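Local coordinates for DSBA-like thioredoxin domain-containing protein (PDB 5HFI), which binds glutathione and probably works as a cytosolic thiol-disulfide oxidoreductase of the DsbA-like thioredoxin family, reducing disulfides, at residues Gly22-Leu36 with Leu200-Leu214. Residues are numbered along the deposited sequence; the frame is centred on the assembly and turned at random. Where two conformers were deposited one is given.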
# COMPACT_ATOMS: atom_id res chain seq x y z
N GLY A 22 -5.89 -6.38 0.87
CA GLY A 22 -6.01 -7.83 0.90
C GLY A 22 -4.68 -8.54 0.74
O GLY A 22 -4.50 -9.65 1.23
N ALA A 23 -3.73 -7.90 0.06
CA ALA A 23 -2.40 -8.46 -0.14
C ALA A 23 -1.40 -8.01 0.92
O ALA A 23 -0.22 -8.36 0.83
CB ALA A 23 -1.87 -8.08 -1.52
N SER A 24 -1.83 -7.24 1.92
CA SER A 24 -0.90 -6.82 2.97
C SER A 24 -0.18 -8.00 3.63
O SER A 24 1.02 -7.87 3.91
CB SER A 24 -1.64 -5.97 4.01
OG SER A 24 -0.72 -5.34 4.90
N PRO A 25 -0.83 -9.13 3.91
CA PRO A 25 -0.05 -10.26 4.47
C PRO A 25 1.00 -10.79 3.51
O PRO A 25 2.01 -11.35 3.96
CB PRO A 25 -1.12 -11.31 4.79
CG PRO A 25 -2.41 -10.58 4.80
CD PRO A 25 -2.26 -9.47 3.82
N LEU A 26 0.80 -10.63 2.20
CA LEU A 26 1.80 -11.08 1.24
C LEU A 26 3.03 -10.18 1.27
O LEU A 26 4.17 -10.65 1.17
CB LEU A 26 1.22 -11.13 -0.16
CG LEU A 26 -0.06 -11.95 -0.34
CD1 LEU A 26 -0.40 -12.09 -1.82
CD2 LEU A 26 0.08 -13.32 0.32
N LEU A 27 2.83 -8.86 1.39
CA LEU A 27 3.96 -7.96 1.53
C LEU A 27 4.70 -8.22 2.84
O LEU A 27 5.93 -8.21 2.88
CB LEU A 27 3.50 -6.50 1.45
CG LEU A 27 4.59 -5.45 1.64
CD1 LEU A 27 5.69 -5.62 0.59
CD2 LEU A 27 4.00 -4.05 1.57
N ALA A 28 3.95 -8.45 3.93
CA ALA A 28 4.59 -8.73 5.21
C ALA A 28 5.40 -10.02 5.15
O ALA A 28 6.52 -10.08 5.66
CB ALA A 28 3.54 -8.80 6.32
N ALA A 29 4.84 -11.06 4.53
CA ALA A 29 5.56 -12.32 4.41
C ALA A 29 6.79 -12.17 3.52
O ALA A 29 7.83 -12.78 3.78
CB ALA A 29 4.64 -13.41 3.87
N ALA A 30 6.69 -11.36 2.46
CA ALA A 30 7.83 -11.16 1.57
C ALA A 30 8.98 -10.47 2.29
O ALA A 30 10.15 -10.79 2.05
CB ALA A 30 7.41 -10.35 0.35
N CYS A 31 8.67 -9.53 3.19
CA CYS A 31 9.70 -8.82 3.92
C CYS A 31 10.42 -9.69 4.94
O CYS A 31 11.38 -9.21 5.56
CB CYS A 31 9.10 -7.60 4.62
SG CYS A 31 8.55 -6.32 3.47
N GLU A 32 10.00 -10.94 5.13
CA GLU A 32 10.66 -11.86 6.05
C GLU A 32 11.59 -12.84 5.35
O GLU A 32 12.24 -13.64 6.02
CB GLU A 32 9.61 -12.63 6.85
CG GLU A 32 8.66 -11.76 7.65
CD GLU A 32 7.39 -12.48 8.04
OE1 GLU A 32 7.27 -13.68 7.73
OE2 GLU A 32 6.51 -11.85 8.66
N VAL A 33 11.66 -12.80 4.02
CA VAL A 33 12.47 -13.74 3.26
C VAL A 33 13.90 -13.22 3.23
O VAL A 33 14.18 -12.17 2.63
CB VAL A 33 11.92 -13.94 1.84
CG1 VAL A 33 12.94 -14.65 0.97
CG2 VAL A 33 10.61 -14.71 1.88
N THR A 34 14.82 -13.95 3.86
CA THR A 34 16.21 -13.54 3.89
C THR A 34 16.81 -13.60 2.49
O THR A 34 16.61 -14.56 1.75
CB THR A 34 17.01 -14.42 4.85
OG1 THR A 34 17.27 -15.68 4.23
CG2 THR A 34 16.24 -14.65 6.14
N GLY A 35 17.56 -12.55 2.14
CA GLY A 35 18.16 -12.45 0.83
C GLY A 35 17.29 -11.83 -0.24
O GLY A 35 17.76 -11.61 -1.36
N LEU A 36 16.03 -11.55 0.07
CA LEU A 36 15.10 -10.95 -0.88
C LEU A 36 14.96 -9.46 -0.59
O LEU A 36 14.64 -9.07 0.54
CB LEU A 36 13.74 -11.63 -0.83
CG LEU A 36 12.67 -11.08 -1.78
CD1 LEU A 36 13.04 -11.39 -3.23
CD2 LEU A 36 11.30 -11.64 -1.44
N LEU A 200 -3.41 -14.78 -2.85
CA LEU A 200 -4.25 -14.01 -1.95
C LEU A 200 -4.86 -14.92 -0.90
O LEU A 200 -5.43 -15.97 -1.22
CB LEU A 200 -5.35 -13.28 -2.73
CG LEU A 200 -4.89 -12.01 -3.45
CD1 LEU A 200 -5.98 -11.49 -4.37
CD2 LEU A 200 -4.48 -10.95 -2.44
N GLY A 201 -4.72 -14.54 0.37
CA GLY A 201 -5.16 -15.37 1.46
C GLY A 201 -4.26 -16.53 1.79
O GLY A 201 -4.61 -17.35 2.65
N GLN A 202 -3.09 -16.64 1.15
CA GLN A 202 -2.15 -17.73 1.38
C GLN A 202 -0.74 -17.19 1.61
O GLN A 202 0.17 -17.46 0.83
CB GLN A 202 -2.16 -18.71 0.20
CG GLN A 202 -3.54 -19.23 -0.18
CD GLN A 202 -4.11 -20.20 0.84
OE1 GLN A 202 -3.40 -20.67 1.74
NE2 GLN A 202 -5.39 -20.52 0.71
N PRO A 203 -0.53 -16.42 2.69
CA PRO A 203 0.80 -15.85 2.91
C PRO A 203 1.90 -16.88 3.12
O PRO A 203 3.05 -16.63 2.74
CB PRO A 203 0.60 -14.98 4.17
CG PRO A 203 -0.59 -15.56 4.84
CD PRO A 203 -1.48 -16.04 3.74
N ASP A 204 1.58 -18.03 3.72
CA ASP A 204 2.60 -19.06 3.90
C ASP A 204 2.99 -19.69 2.57
O ASP A 204 4.18 -19.96 2.33
CB ASP A 204 2.09 -20.13 4.87
CG ASP A 204 1.92 -19.60 6.28
OD1 ASP A 204 0.94 -20.00 6.95
OD2 ASP A 204 2.75 -18.79 6.73
N ASP A 205 2.01 -19.96 1.70
CA ASP A 205 2.31 -20.38 0.34
C ASP A 205 3.20 -19.35 -0.36
O ASP A 205 4.18 -19.71 -1.03
CB ASP A 205 1.02 -20.56 -0.46
CG ASP A 205 0.39 -21.93 -0.27
OD1 ASP A 205 0.76 -22.64 0.69
OD2 ASP A 205 -0.49 -22.28 -1.09
N TRP A 206 2.86 -18.07 -0.20
CA TRP A 206 3.60 -17.00 -0.86
C TRP A 206 5.05 -16.94 -0.38
O TRP A 206 5.97 -16.82 -1.19
CB TRP A 206 2.87 -15.67 -0.60
CG TRP A 206 3.53 -14.43 -1.09
CD1 TRP A 206 4.16 -13.48 -0.33
CD2 TRP A 206 3.60 -13.96 -2.45
NE1 TRP A 206 4.63 -12.46 -1.13
CE2 TRP A 206 4.30 -12.73 -2.43
CE3 TRP A 206 3.15 -14.47 -3.67
CZ2 TRP A 206 4.56 -12.01 -3.60
CZ3 TRP A 206 3.41 -13.74 -4.83
CH2 TRP A 206 4.11 -12.53 -4.78
N ARG A 207 5.26 -17.03 0.94
CA ARG A 207 6.62 -17.02 1.46
C ARG A 207 7.42 -18.20 0.92
O ARG A 207 8.57 -18.04 0.48
CB ARG A 207 6.59 -17.04 2.99
CG ARG A 207 7.93 -16.75 3.64
CD ARG A 207 7.90 -17.02 5.13
NE ARG A 207 7.01 -16.11 5.85
CZ ARG A 207 5.81 -16.45 6.30
NH1 ARG A 207 5.35 -17.68 6.11
NH2 ARG A 207 5.07 -15.55 6.95
N ALA A 208 6.82 -19.40 0.92
CA ALA A 208 7.51 -20.58 0.41
C ALA A 208 7.80 -20.44 -1.08
O ALA A 208 8.86 -20.87 -1.56
CB ALA A 208 6.68 -21.83 0.68
N PHE A 209 6.87 -19.85 -1.84
CA PHE A 209 7.11 -19.63 -3.26
C PHE A 209 8.33 -18.74 -3.48
O PHE A 209 9.18 -19.03 -4.33
CB PHE A 209 5.87 -19.04 -3.91
CG PHE A 209 6.07 -18.63 -5.34
CD1 PHE A 209 5.97 -19.56 -6.36
CD2 PHE A 209 6.36 -17.31 -5.67
CE1 PHE A 209 6.15 -19.18 -7.68
CE2 PHE A 209 6.55 -16.93 -6.98
CZ PHE A 209 6.44 -17.87 -7.99
N LEU A 210 8.44 -17.66 -2.71
CA LEU A 210 9.59 -16.77 -2.84
C LEU A 210 10.88 -17.46 -2.39
O LEU A 210 11.93 -17.28 -3.01
CB LEU A 210 9.36 -15.48 -2.05
CG LEU A 210 8.19 -14.61 -2.52
CD1 LEU A 210 7.93 -13.48 -1.54
CD2 LEU A 210 8.45 -14.07 -3.92
N GLU A 211 10.81 -18.25 -1.31
CA GLU A 211 11.95 -19.08 -0.93
C GLU A 211 12.31 -20.06 -2.04
O GLU A 211 13.49 -20.24 -2.35
CB GLU A 211 11.65 -19.85 0.36
CG GLU A 211 11.35 -19.00 1.57
CD GLU A 211 10.75 -19.82 2.70
OE1 GLU A 211 10.29 -19.22 3.70
OE2 GLU A 211 10.73 -21.06 2.59
N THR A 212 11.31 -20.71 -2.63
CA THR A 212 11.56 -21.68 -3.69
C THR A 212 12.19 -21.02 -4.91
O THR A 212 12.98 -21.65 -5.62
CB THR A 212 10.27 -22.40 -4.07
OG1 THR A 212 9.75 -23.10 -2.93
CG2 THR A 212 10.50 -23.40 -5.19
N GLN A 213 11.87 -19.75 -5.16
CA GLN A 213 12.49 -19.05 -6.28
C GLN A 213 13.97 -18.80 -6.02
O GLN A 213 14.78 -18.87 -6.95
CB GLN A 213 11.75 -17.73 -6.55
CG GLN A 213 10.34 -17.92 -7.08
CD GLN A 213 10.28 -18.96 -8.18
OE1 GLN A 213 11.00 -18.88 -9.17
NE2 GLN A 213 9.42 -19.96 -8.00
N LEU A 214 14.34 -18.50 -4.77
CA LEU A 214 15.75 -18.38 -4.43
C LEU A 214 16.47 -19.71 -4.63
O LEU A 214 17.63 -19.74 -5.07
CB LEU A 214 15.91 -17.90 -2.99
CG LEU A 214 15.61 -16.43 -2.69
CD1 LEU A 214 15.40 -16.24 -1.20
CD2 LEU A 214 16.75 -15.55 -3.18
O HOH W 1 -3.47 -12.30 1.45
O HOH W 2 4.13 -12.70 8.01
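Leu26 and Trp206 form the apolar centre where helix 24-30, which follows the helix opening with the Cys17/Cys20 CxxC pattern, packs at -39° on the C-terminal helix 203-214, their axes 8.8 Å apart. Leu26 CB lies over one face of the indole, a CH-pi contact 3.9 Å from the centroid of the five-membered ring, while Leu210 CD1 sits over the opposite face. Leu26 CG stands beside its own backbone N (chi1 -54°); this places CD2 against Pro203 CA (3.7 Å) and Trp206 CB. Ala29 and Ala30 meet the indole at its edge; Tyr199, Phe183 and Leu9 of strand 8-13 enclose the ring further. Beyond the helix, Val33 CG1 reaches Leu214 CD1 (3.6 Å), and the Leu36 side chain crosses that of Leu210 at about a right angle, CD2 against CD1.

The salt bridges lie at the exposed margin. Arg207 grips Glu32 side-on, NH2 (3.0 Å) and NE (3.1 Å) both donating to OE1, the two planes parallel but stepped, OE1 20° out of the guanidinium plane. Arg207 NH1 donates to Asp204 OD2 (2.9 Å) on the anti lone pair, and Ala29 CB lies over the guanidinium. At the other end a water joins Gly22 O to Gly201 N, near Leu200, whose side chain approaches Trp19 and the bound glutathione.

Ala29 and Ala30 thus set only methyl groups against Pro203, Trp206 and Leu210, while two carboxylates bonded to different nitrogens probably restrain the guanidinium's rotation and offset its positive charge.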